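Local coordinates for protein beta-ketoacyl synthase (Pseudomonas aeruginosa, PDB 4CW4) that condenses acetyl-CoA with malonyl-ACP to begin fatty acid synthesis, working as a homodimeric beta-ketoacyl synthase of the thiolase superfamily, at residues G227-Q232 against C286-Y291; M263-I268 against G277-I282; E323-M328 against K538-N543; A470-V475 against A480-D485. All coordinates share one frame; numbering follows the deposited sequence.

Interaction 1. Residues G227-Q232 against C286-Y291; sequences GSIMSQ and CATFLY
In the thiolase fold of this ketosynthase the probable active-site cysteine, Cys286, lies just before the N terminus of helix 288-301, and Ile229, from the loop that follows strand 222-225, reaches across to it. Ile229 divides its work between two branches. With chi1 at 68° its CG1 arm stands between the backbone N and the carbonyl carbon, and the extended chain carries CD1 to 4.1 Å from Cys286 SG in one of the two conformers of that thiol. The other branch, the methyl CG2, meets Thr288 in the first turn of the helix, 3.1 Å from its OG1 and 3.9 Å from its CB. That close methyl-hydroxyl contact is packing: the polar needs of Thr288 OG1 are met by Ala285 O and Gly284 N in the turn leading into the helix. The buried CD1 methyl thus lies beside the thiol of that conformer. Between nearest atoms, the side chain of Cys286 comes within about 3 Å of that of His477 and about 5 Å of that of His439, the predicted histidines of the site.

Glu314 takes the N-H groups of Ile229 and Met230 on its two carboxylate oxygens, while Phe260 of the second subunit packs on the isoleucine. Within the loop, Ser228 OG donates across it to Gln232 OE1 at 3.0 Å, approaching with a tilt of 30° from the plane of that amide carbonyl.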
loop_
_atom_site.group_PDB
_atom_site.type_symbol
_atom_site.label_atom_id
_atom_site.label_comp_id
_atom_site.label_asym_id
_atom_site.label_seq_id
_atom_site.Cartn_x
_atom_site.Cartn_y
_atom_site.Cartn_z
ATOM N N GLY A 227 -5.470 5.736 -0.530
ATOM C CA GLY A 227 -4.353 5.349 0.322
ATOM C C GLY A 227 -3.296 6.431 0.434
ATOM O O GLY A 227 -3.486 7.559 -0.026
ATOM N N SER A 228 -2.196 6.084 1.094
ATOM C CA SER A 228 -1.016 6.954 1.230
ATOM C C SER A 228 0.211 6.093 0.959
ATOM O O SER A 228 0.133 4.860 1.053
ATOM C CB SER A 228 -0.922 7.526 2.647
ATOM O OG SER A 228 -0.785 6.479 3.611
ATOM N N ILE A 229 1.340 6.705 0.608
ATOM C CA ILE A 229 2.574 5.923 0.522
ATOM C C ILE A 229 3.356 5.828 1.820
ATOM O O ILE A 229 4.105 4.877 1.995
ATOM C CB ILE A 229 3.548 6.343 -0.612
ATOM C CG1 ILE A 229 4.176 7.725 -0.385
ATOM C CG2 ILE A 229 2.850 6.245 -1.962
ATOM C CD1 ILE A 229 5.259 8.052 -1.446
ATOM N N MET A 230 3.214 6.801 2.722
ATOM C CA MET A 230 4.003 6.777 3.964
ATOM C C MET A 230 3.406 5.935 5.087
ATOM O O MET A 230 4.125 5.586 6.023
ATOM C CB MET A 230 4.225 8.187 4.518
ATOM C CG MET A 230 4.882 9.183 3.571
ATOM S SD MET A 230 6.520 8.706 2.988
ATOM C CE MET A 230 7.347 8.535 4.541
ATOM N N SER A 231 2.120 5.589 4.965
ATOM C CA SER A 231 1.235 5.289 6.102
ATOM C C SER A 231 0.978 6.623 6.813
ATOM O O SER A 231 1.612 7.632 6.491
ATOM C CB SER A 231 1.830 4.257 7.078
ATOM O OG SER A 231 2.246 3.076 6.400
ATOM N N GLN A 232 0.044 6.652 7.757
ATOM C CA GLN A 232 -0.199 7.861 8.537
ATOM C C GLN A 232 0.817 7.870 9.672
ATOM O O GLN A 232 0.726 7.057 10.596
ATOM C CB GLN A 232 -1.638 7.923 9.063
ATOM C CG GLN A 232 -2.705 8.191 7.973
ATOM C CD GLN A 232 -2.895 7.006 7.045
ATOM O OE1 GLN A 232 -2.629 7.091 5.846
ATOM N NE2 GLN A 232 -3.382 5.912 7.590
ATOM N N CYS A 286 5.754 7.840 -5.856
ATOM C CA CYS A 286 5.173 9.114 -6.161
ATOM C C CYS A 286 4.306 9.109 -7.461
ATOM O O CYS A 286 3.783 10.162 -7.856
ATOM C CB CYS A 286 6.283 10.173 -6.077
ATOM S SG CYS A 286 6.756 10.583 -4.318
ATOM N N ALA A 287 4.081 7.913 -8.047
ATOM C CA ALA A 287 3.101 7.691 -9.126
ATOM C C ALA A 287 1.818 7.025 -8.653
ATOM O O ALA A 287 0.974 6.642 -9.447
ATOM C CB ALA A 287 3.724 6.891 -10.227
ATOM N N THR A 288 1.657 6.914 -7.340
ATOM C CA THR A 288 0.572 6.142 -6.745
ATOM C C THR A 288 -0.834 6.461 -7.273
ATOM O O THR A 288 -1.605 5.536 -7.549
ATOM C CB THR A 288 0.637 6.273 -5.200
ATOM O OG1 THR A 288 1.696 5.452 -4.702
ATOM C CG2 THR A 288 -0.659 5.875 -4.518
ATOM N N PHE A 289 -1.203 7.733 -7.411
ATOM C CA PHE A 289 -2.575 7.979 -7.824
ATOM C C PHE A 289 -2.879 7.349 -9.177
ATOM O O PHE A 289 -3.960 6.824 -9.370
ATOM C CB PHE A 289 -2.925 9.470 -7.823
ATOM C CG PHE A 289 -4.195 9.769 -8.557
ATOM C CD1 PHE A 289 -5.423 9.552 -7.962
ATOM C CD2 PHE A 289 -4.161 10.227 -9.856
ATOM C CE1 PHE A 289 -6.577 9.812 -8.629
ATOM C CE2 PHE A 289 -5.332 10.484 -10.536
ATOM C CZ PHE A 289 -6.541 10.272 -9.924
ATOM N N LEU A 290 -1.927 7.393 -10.101
ATOM C CA LEU A 290 -2.134 6.782 -11.400
ATOM C C LEU A 290 -2.258 5.262 -11.284
ATOM O O LEU A 290 -2.962 4.654 -12.071
ATOM C CB LEU A 290 -1.031 7.190 -12.389
ATOM C CG LEU A 290 -1.043 8.656 -12.857
ATOM C CD1 LEU A 290 0.062 8.903 -13.880
ATOM C CD2 LEU A 290 -2.388 9.012 -13.451
ATOM N N TYR A 291 -1.576 4.643 -10.320
ATOM C CA TYR A 291 -1.769 3.223 -10.086
ATOM C C TYR A 291 -3.202 2.905 -9.626
ATOM O O TYR A 291 -3.830 1.953 -10.108
ATOM C CB TYR A 291 -0.756 2.706 -9.057
ATOM C CG TYR A 291 0.688 2.568 -9.517
ATOM C CD1 TYR A 291 1.309 3.511 -10.301
ATOM C CD2 TYR A 291 1.441 1.484 -9.122
ATOM C CE1 TYR A 291 2.631 3.367 -10.700
ATOM C CE2 TYR A 291 2.758 1.339 -9.504
ATOM C CZ TYR A 291 3.346 2.285 -10.299
ATOM O OH TYR A 291 4.658 2.161 -10.701
#

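Interaction 2. Residues M263-I268 against G277-I282; sequences MPTDFI and GMTGSI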
loop_
_atom_site.group_PDB
_atom_site.type_symbol
_atom_site.label_atom_id
_atom_site.label_comp_id
_atom_site.label_asym_id
_atom_site.label_seq_id
_atom_site.Cartn_x
_atom_site.Cartn_y
_atom_site.Cartn_z
ATOM N N MET A 263 -6.109 3.083 5.174
ATOM C CA MET A 263 -7.166 3.737 5.927
ATOM C C MET A 263 -7.837 4.927 5.237
ATOM O O MET A 263 -9.022 5.152 5.474
ATOM C CB MET A 263 -6.695 4.073 7.341
ATOM C CG MET A 263 -6.602 2.816 8.176
ATOM S SD MET A 263 -8.253 2.316 8.774
ATOM C CE MET A 263 -8.049 0.546 8.967
ATOM N N PRO A 264 -7.120 5.676 4.370
ATOM C CA PRO A 264 -7.841 6.704 3.606
ATOM C C PRO A 264 -8.969 6.109 2.753
ATOM O O PRO A 264 -9.994 6.741 2.576
ATOM C CB PRO A 264 -6.744 7.319 2.729
ATOM C CG PRO A 264 -5.515 7.200 3.586
ATOM C CD PRO A 264 -5.664 5.822 4.217
ATOM N N THR A 265 -8.764 4.897 2.256
ATOM C CA THR A 265 -9.756 4.138 1.499
ATOM C C THR A 265 -10.819 3.545 2.433
ATOM O O THR A 265 -12.023 3.685 2.208
ATOM C CB THR A 265 -9.045 2.963 0.782
ATOM O OG1 THR A 265 -7.908 3.485 0.087
ATOM C CG2 THR A 265 -10.000 2.246 -0.164
ATOM N N ASP A 266 -10.364 2.865 3.480
ATOM C CA ASP A 266 -11.278 2.200 4.394
ATOM C C ASP A 266 -12.253 3.186 5.036
ATOM O O ASP A 266 -13.417 2.872 5.235
ATOM C CB ASP A 266 -10.491 1.478 5.498
ATOM C CG ASP A 266 -9.530 0.423 4.964
ATOM O OD1 ASP A 266 -9.807 -0.205 3.920
ATOM O OD2 ASP A 266 -8.470 0.233 5.610
ATOM N N PHE A 267 -11.776 4.379 5.387
ATOM C CA PHE A 267 -12.648 5.374 6.007
ATOM C C PHE A 267 -13.757 5.817 5.046
ATOM O O PHE A 267 -14.862 6.113 5.461
ATOM C CB PHE A 267 -11.845 6.592 6.477
ATOM C CG PHE A 267 -11.454 6.531 7.926
ATOM C CD1 PHE A 267 -11.013 5.355 8.499
ATOM C CD2 PHE A 267 -11.550 7.656 8.729
ATOM C CE1 PHE A 267 -10.669 5.287 9.826
ATOM C CE2 PHE A 267 -11.217 7.588 10.086
ATOM C CZ PHE A 267 -10.778 6.398 10.631
ATOM N N ILE A 268 -13.470 5.870 3.761
ATOM C CA ILE A 268 -14.508 6.255 2.807
ATOM C C ILE A 268 -15.619 5.200 2.722
ATOM O O ILE A 268 -16.800 5.542 2.736
ATOM C CB ILE A 268 -13.905 6.533 1.426
ATOM C CG1 ILE A 268 -13.045 7.796 1.485
ATOM C CG2 ILE A 268 -14.982 6.719 0.359
ATOM C CD1 ILE A 268 -12.151 7.958 0.287
ATOM N N GLY A 277 -18.875 -2.497 -1.760
ATOM C CA GLY A 277 -18.300 -2.802 -3.051
ATOM C C GLY A 277 -16.813 -3.077 -3.017
ATOM O O GLY A 277 -16.245 -3.358 -1.953
ATOM N N MET A 278 -16.195 -3.004 -4.199
ATOM C CA MET A 278 -14.764 -3.235 -4.398
ATOM C C MET A 278 -13.952 -2.198 -3.661
ATOM O O MET A 278 -14.397 -1.050 -3.514
ATOM C CB MET A 278 -14.433 -3.093 -5.885
ATOM C CG MET A 278 -15.202 -4.024 -6.772
ATOM S SD MET A 278 -14.635 -3.896 -8.461
ATOM C CE MET A 278 -13.346 -5.130 -8.518
ATOM N N THR A 279 -12.747 -2.564 -3.244
ATOM C CA THR A 279 -11.901 -1.637 -2.554
ATOM C C THR A 279 -10.462 -2.069 -2.719
ATOM O O THR A 279 -10.184 -3.200 -3.103
ATOM C CB THR A 279 -12.334 -1.526 -1.077
ATOM O OG1 THR A 279 -11.696 -0.394 -0.467
ATOM C CG2 THR A 279 -12.054 -2.812 -0.297
ATOM N N GLY A 280 -9.536 -1.157 -2.461
ATOM C CA GLY A 280 -8.131 -1.479 -2.512
ATOM C C GLY A 280 -7.321 -0.204 -2.410
ATOM O O GLY A 280 -7.842 0.877 -2.641
ATOM N N SER A 281 -6.044 -0.342 -2.066
ATOM C CA SER A 281 -5.131 0.783 -1.975
ATOM C C SER A 281 -3.847 0.380 -2.652
ATOM O O SER A 281 -3.136 -0.483 -2.149
ATOM C CB SER A 281 -4.854 1.141 -0.512
ATOM O OG SER A 281 -6.045 1.437 0.211
ATOM N N ILE A 282 -3.557 1.019 -3.786
ATOM C CA ILE A 282 -2.427 0.637 -4.619
ATOM C C ILE A 282 -1.330 1.665 -4.503
ATOM O O ILE A 282 -1.587 2.841 -4.649
ATOM C CB ILE A 282 -2.843 0.462 -6.077
ATOM C CG1 ILE A 282 -4.124 -0.369 -6.133
ATOM C CG2 ILE A 282 -1.722 -0.192 -6.874
ATOM C CD1 ILE A 282 -4.604 -0.696 -7.510
HETATM O O HOH W 1 -9.879 -1.103 1.499
#
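Two hydroxyls meet where Thr265 faces Ser281: Thr265 OG1 and Ser281 OG share a hydrogen bond of 2.8 Å, buried between helix and strand. The other branch of Thr265 takes up the rest of the contact. At chi1 -50° OG1 sits beside the backbone N and CG2 is anti to it, which puts the methyl 3.2 Å from Thr279 OG1 and 3.6 Å from Gly280 O. This is packing; the polar partner of Thr279 OG1 is Asn269 ND2, farther along the helix. A water adds a second, indirect link, bound 2.8 Å from Thr279 OG1 and 2.6 Å from Asp266 OD1.

These residues join helix 263-273 to strand 278-283 in the N-terminal half of the ketosynthase fold. The two segments run nearly antiparallel, at 160°, with axes 7.9 Å apart, a spacing consistent with the threonines, glycine and serine that lie between them. Ser281 and Ile282 of this strand also pair antiparallel with a strand of the second subunit, so the sheet continues through the dimer interface, as is usual in thiolase-fold dimers. Both carboxylate oxygens of Asp266 are bonded: OD2 to Ser262 OG, and OD1 to Asn543 ND2 of the second subunit.

Interaction 3. Residues E323-M328 against K538-N543; sequences EGYSAM and KGFGGN
The loop carrying Phe540, part of the Gly-Phe-Gly-Gly sequence whose phenylalanine gates the acyl site in related KAS I/II enzymes, projects its ring between Tyr325 of helix 319-327 and the nearby Met328. Met328 makes a Met-aromatic contact: its SD is 4.4 Å from the centroid of the Phe540 ring, 58° off the ring normal, an oblique approach. The bend at chi3 (65°) folds the methyl back toward the ring, so that Met328 CE also rests 3.4 Å from Phe540 CE2. Tyr325 CE1 comes from the opposite side of the phenyl plane, 3.7 Å from the same Phe540 CE2, which lies at the edge of the tyrosine ring near its plane. Tyr325 has further aromatic company in Phe361, edge-to-face, and in Phe260 of the second subunit, and its side chain is about 5 Å from that of Cys286 between nearest atoms.

Behind the phenylalanine the chain turns through Gly541 and Gly542, both with positive phi. This turn is tied by Asn543, whose ND2 donates to Phe540 O at 2.9 Å with an N-H...O angle of 172°, in the carbonyl plane and on a lone pair of that oxygen.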
loop_
_atom_site.group_PDB
_atom_site.type_symbol
_atom_site.label_atom_id
_atom_site.label_comp_id
_atom_site.label_asym_id
_atom_site.label_seq_id
_atom_site.Cartn_x
_atom_site.Cartn_y
_atom_site.Cartn_z
ATOM N N GLU A 323 13.259 14.857 7.461
ATOM C CA GLU A 323 14.622 14.373 7.627
ATOM C C GLU A 323 14.919 13.148 6.773
ATOM O O GLU A 323 16.016 13.027 6.237
ATOM C CB GLU A 323 14.967 14.105 9.089
ATOM C CG GLU A 323 16.447 13.755 9.243
ATOM C CD GLU A 323 16.912 13.482 10.654
ATOM O OE1 GLU A 323 16.162 13.709 11.621
ATOM O OE2 GLU A 323 18.074 13.043 10.791
ATOM N N GLY A 324 13.947 12.250 6.643
ATOM C CA GLY A 324 14.127 11.037 5.841
ATOM C C GLY A 324 14.414 11.337 4.370
ATOM O O GLY A 324 15.308 10.750 3.759
ATOM N N TYR A 325 13.644 12.254 3.790
ATOM C CA TYR A 325 13.905 12.667 2.419
ATOM C C TYR A 325 15.182 13.498 2.275
ATOM O O TYR A 325 15.914 13.350 1.304
ATOM C CB TYR A 325 12.709 13.401 1.824
ATOM C CG TYR A 325 11.562 12.503 1.418
ATOM C CD1 TYR A 325 11.657 11.683 0.311
ATOM C CD2 TYR A 325 10.386 12.486 2.140
ATOM C CE1 TYR A 325 10.601 10.867 -0.074
ATOM C CE2 TYR A 325 9.319 11.689 1.760
ATOM C CZ TYR A 325 9.439 10.869 0.660
ATOM O OH TYR A 325 8.401 10.053 0.282
ATOM N N SER A 326 15.442 14.365 3.248
ATOM C CA SER A 326 16.668 15.149 3.254
ATOM C C SER A 326 17.889 14.231 3.273
ATOM O O SER A 326 18.864 14.468 2.568
ATOM C CB SER A 326 16.693 16.094 4.456
ATOM O OG SER A 326 15.654 17.050 4.378
ATOM N N ALA A 327 17.816 13.172 4.071
ATOM C CA ALA A 327 18.936 12.238 4.229
ATOM C C ALA A 327 19.323 11.605 2.888
ATOM O O ALA A 327 20.468 11.205 2.695
ATOM C CB ALA A 327 18.610 11.151 5.255
ATOM N N MET A 328 18.366 11.524 1.970
ATOM C CA MET A 328 18.608 11.096 0.595
ATOM C C MET A 328 19.080 12.210 -0.331
ATOM O O MET A 328 19.385 11.957 -1.495
ATOM C CB MET A 328 17.316 10.599 -0.030
ATOM C CG MET A 328 16.556 9.591 0.760
ATOM S SD MET A 328 15.064 9.117 -0.117
ATOM C CE MET A 328 15.741 8.327 -1.579
ATOM N N LYS A 538 6.296 9.552 -11.581
ATOM C CA LYS A 538 7.316 8.568 -11.296
ATOM C C LYS A 538 7.640 8.698 -9.852
ATOM O O LYS A 538 7.255 9.658 -9.162
ATOM C CB LYS A 538 8.598 8.824 -12.095
ATOM C CG LYS A 538 8.429 9.642 -13.365
ATOM C CD LYS A 538 9.661 10.412 -13.709
ATOM C CE LYS A 538 10.795 9.537 -14.109
ATOM N NZ LYS A 538 11.493 10.094 -15.300
ATOM N N GLY A 539 8.381 7.720 -9.389
ATOM C CA GLY A 539 8.802 7.738 -8.029
ATOM C C GLY A 539 9.921 6.767 -7.930
ATOM O O GLY A 539 10.251 6.034 -8.864
ATOM N N PHE A 540 10.515 6.817 -6.764
ATOM C CA PHE A 540 11.415 5.790 -6.233
ATOM C C PHE A 540 10.921 4.403 -6.521
ATOM O O PHE A 540 9.717 4.173 -6.662
ATOM C CB PHE A 540 11.535 5.863 -4.691
ATOM C CG PHE A 540 12.015 7.179 -4.152
ATOM C CD1 PHE A 540 12.458 8.196 -4.991
ATOM C CD2 PHE A 540 12.017 7.394 -2.781
ATOM C CE1 PHE A 540 12.898 9.403 -4.470
ATOM C CE2 PHE A 540 12.456 8.597 -2.250
ATOM C CZ PHE A 540 12.902 9.602 -3.098
ATOM N N GLY A 541 11.871 3.471 -6.567
ATOM C CA GLY A 541 11.563 2.067 -6.602
ATOM C C GLY A 541 11.266 1.612 -8.004
ATOM O O GLY A 541 10.712 0.557 -8.162
ATOM N N GLY A 542 11.622 2.393 -9.029
ATOM C CA GLY A 542 11.332 1.972 -10.390
ATOM C C GLY A 542 9.844 2.003 -10.663
ATOM O O GLY A 542 9.290 1.079 -11.235
ATOM N N ASN A 543 9.203 3.090 -10.244
ATOM C CA ASN A 543 7.784 3.287 -10.453
ATOM C C ASN A 543 7.552 4.420 -11.435
ATOM O O ASN A 543 8.028 5.523 -11.223
ATOM C CB ASN A 543 7.101 3.539 -9.099
ATOM C CG ASN A 543 6.967 2.256 -8.288
ATOM O OD1 ASN A 543 6.184 1.372 -8.642
ATOM N ND2 ASN A 543 7.745 2.130 -7.222
#

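Interaction 4. Residues A470-V475 against A480-D485; sequences AVKAYV and ATASAD
Val471 lies crosswise over Asp485, the two side chains meeting at about a right angle: its CG1 is 4.2 Å from Asp485 CB, and its CG2 is 3.9 Å from the backbone Asp485 O. One turn on, Val475 covers the other end of the same residue, with CG2 3.9 Å from Asp485 OD2. The aspartate thus has its stem and one carboxylate oxygen against valine methyls, while its polar needs are met from elsewhere. OD1 is bonded by Ser366 OG, Gln368 NE2 and Asn19 ND2. OD2 is bonded by Ser478 OG, and a water lies 2.9 Å from both OD2 and Val475 O, joining the two helices.

Alongside runs Lys472, extended until chi4 (60°) turns the amine. Its CE and NZ pass over the methyl of Ala482, with NZ 4.0 Å from Ala482 CB. The amine donates to His439 O and also to a second water, 2.7 Å away, which in turn donates to Ala482 O at 2.8 Å.

The segments 470-475 and 480-485 flank, in sequence, the short turn holding His477, a predicted catalytic residue, in the Lys-X-X-X-Gly-His sequence of KAS I/II enzymes. Lys472 and Ala482 both pack on that histidine. Chemically, a buried carboxylate ringed by several donors probably stays ionised despite its apolar cover, and two separate waters bridge segments that have no direct hydrogen bond between them.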
loop_
_atom_site.group_PDB
_atom_site.type_symbol
_atom_site.label_atom_id
_atom_site.label_comp_id
_atom_site.label_asym_id
_atom_site.label_seq_id
_atom_site.Cartn_x
_atom_site.Cartn_y
_atom_site.Cartn_z
ATOM N N ALA A 470 3.657 22.207 -14.976
ATOM C CA ALA A 470 4.215 21.507 -13.815
ATOM C C ALA A 470 3.561 21.971 -12.511
ATOM O O ALA A 470 3.918 22.990 -11.944
ATOM C CB ALA A 470 5.723 21.700 -13.766
ATOM N N VAL A 471 2.565 21.213 -12.069
ATOM C CA VAL A 471 1.732 21.639 -10.955
ATOM C C VAL A 471 2.540 21.756 -9.653
ATOM O O VAL A 471 2.174 22.529 -8.769
ATOM C CB VAL A 471 0.533 20.685 -10.760
ATOM C CG1 VAL A 471 0.986 19.378 -10.090
ATOM C CG2 VAL A 471 -0.588 21.365 -9.979
ATOM N N LYS A 472 3.642 21.011 -9.539
ATOM C CA LYS A 472 4.433 21.029 -8.298
ATOM C C LYS A 472 5.094 22.382 -8.054
ATOM O O LYS A 472 5.506 22.685 -6.933
ATOM C CB LYS A 472 5.488 19.917 -8.285
ATOM C CG LYS A 472 4.897 18.499 -8.250
ATOM C CD LYS A 472 5.980 17.426 -8.308
ATOM C CE LYS A 472 5.402 16.009 -8.334
ATOM N NZ LYS A 472 4.523 15.779 -9.513
ATOM N N ALA A 473 5.192 23.215 -9.086
ATOM C CA ALA A 473 5.688 24.574 -8.881
ATOM C C ALA A 473 4.798 25.330 -7.894
ATOM O O ALA A 473 5.274 26.166 -7.104
ATOM C CB ALA A 473 5.729 25.317 -10.207
ATOM N N TYR A 474 3.500 25.064 -7.991
ATOM C CA TYR A 474 2.495 25.714 -7.145
ATOM C C TYR A 474 2.282 25.037 -5.797
ATOM O O TYR A 474 2.203 25.721 -4.772
ATOM C CB TYR A 474 1.148 25.778 -7.870
ATOM C CG TYR A 474 1.161 26.588 -9.139
ATOM C CD1 TYR A 474 1.075 27.975 -9.087
ATOM C CD2 TYR A 474 1.272 25.987 -10.391
ATOM C CE1 TYR A 474 1.070 28.745 -10.233
ATOM C CE2 TYR A 474 1.284 26.759 -11.551
ATOM C CZ TYR A 474 1.178 28.141 -11.461
ATOM O OH TYR A 474 1.180 28.926 -12.588
ATOM N N VAL A 475 2.108 23.711 -5.803
ATOM C CA VAL A 475 1.637 23.014 -4.608
ATOM C C VAL A 475 2.616 21.991 -4.057
ATOM O O VAL A 475 2.292 21.276 -3.131
ATOM C CB VAL A 475 0.269 22.322 -4.875
ATOM C CG1 VAL A 475 -0.771 23.360 -5.283
ATOM C CG2 VAL A 475 0.398 21.209 -5.945
ATOM N N ALA A 480 1.835 10.347 -2.612
ATOM C CA ALA A 480 0.785 9.534 -3.241
ATOM C C ALA A 480 -0.154 10.371 -4.098
ATOM O O ALA A 480 -0.577 9.947 -5.166
ATOM C CB ALA A 480 -0.052 8.756 -2.218
ATOM N N THR A 481 -0.468 11.567 -3.626
ATOM C CA THR A 481 -1.518 12.366 -4.239
ATOM C C THR A 481 -0.994 13.206 -5.400
ATOM O O THR A 481 -1.760 13.905 -6.054
ATOM C CB THR A 481 -2.145 13.267 -3.156
ATOM O OG1 THR A 481 -2.391 12.464 -1.999
ATOM C CG2 THR A 481 -3.448 13.905 -3.611
ATOM N N ALA A 482 0.301 13.114 -5.675
ATOM C CA ALA A 482 0.915 14.021 -6.639
ATOM C C ALA A 482 0.213 14.013 -8.004
ATOM O O ALA A 482 -0.082 15.056 -8.571
ATOM C CB ALA A 482 2.370 13.708 -6.814
ATOM N N SER A 483 -0.040 12.836 -8.555
ATOM C CA SER A 483 -0.632 12.772 -9.878
ATOM C C SER A 483 -2.122 13.060 -9.877
ATOM O O SER A 483 -2.672 13.329 -10.930
ATOM C CB SER A 483 -0.274 11.471 -10.605
ATOM O OG SER A 483 -0.572 10.313 -9.838
ATOM N N ALA A 484 -2.762 13.059 -8.716
ATOM C CA ALA A 484 -4.121 13.581 -8.603
ATOM C C ALA A 484 -4.108 15.124 -8.664
ATOM O O ALA A 484 -4.951 15.720 -9.303
ATOM C CB ALA A 484 -4.802 13.104 -7.318
ATOM N N ASP A 485 -3.155 15.766 -7.999
ATOM C CA ASP A 485 -2.987 17.215 -8.153
ATOM C C ASP A 485 -2.830 17.571 -9.642
ATOM O O ASP A 485 -3.367 18.570 -10.126
ATOM C CB ASP A 485 -1.746 17.730 -7.398
ATOM C CG ASP A 485 -1.875 17.649 -5.883
ATOM O OD1 ASP A 485 -3.007 17.680 -5.346
ATOM O OD2 ASP A 485 -0.803 17.602 -5.229
HETATM O O HOH W 2 2.122 16.755 -8.624
HETATM O O HOH W 3 0.312 19.207 -3.133
#

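Interactions 1, 3 and 4 gather round the catalytic centre; interaction 2 lies away from it. Interaction 1 contains Cys286 itself. Interaction 4 adjoins both predicted histidines, and interaction 3, 13 Å from interaction 1 between centres, brings Tyr325 to about 5 Å from Cys286, nearest side-chain atoms. The joints between them are direct: Tyr291 OH of interaction 1 lies 2.7 Å from Asn543 OD1 of interaction 3, a probable but weak hydrogen bond, and Phe289 packs on Ser483 and Ala484 of interaction 4, with Phe289 CD2 3.4 Å from Ala484 N. Interaction 2 touches interaction 1 through Ile282 O, 3.2 Å from Thr288 CG2, and is nested within its chain loop. Interactions 1, 2 and 3 all meet the second subunit, whereas interaction 4 stays within one chain.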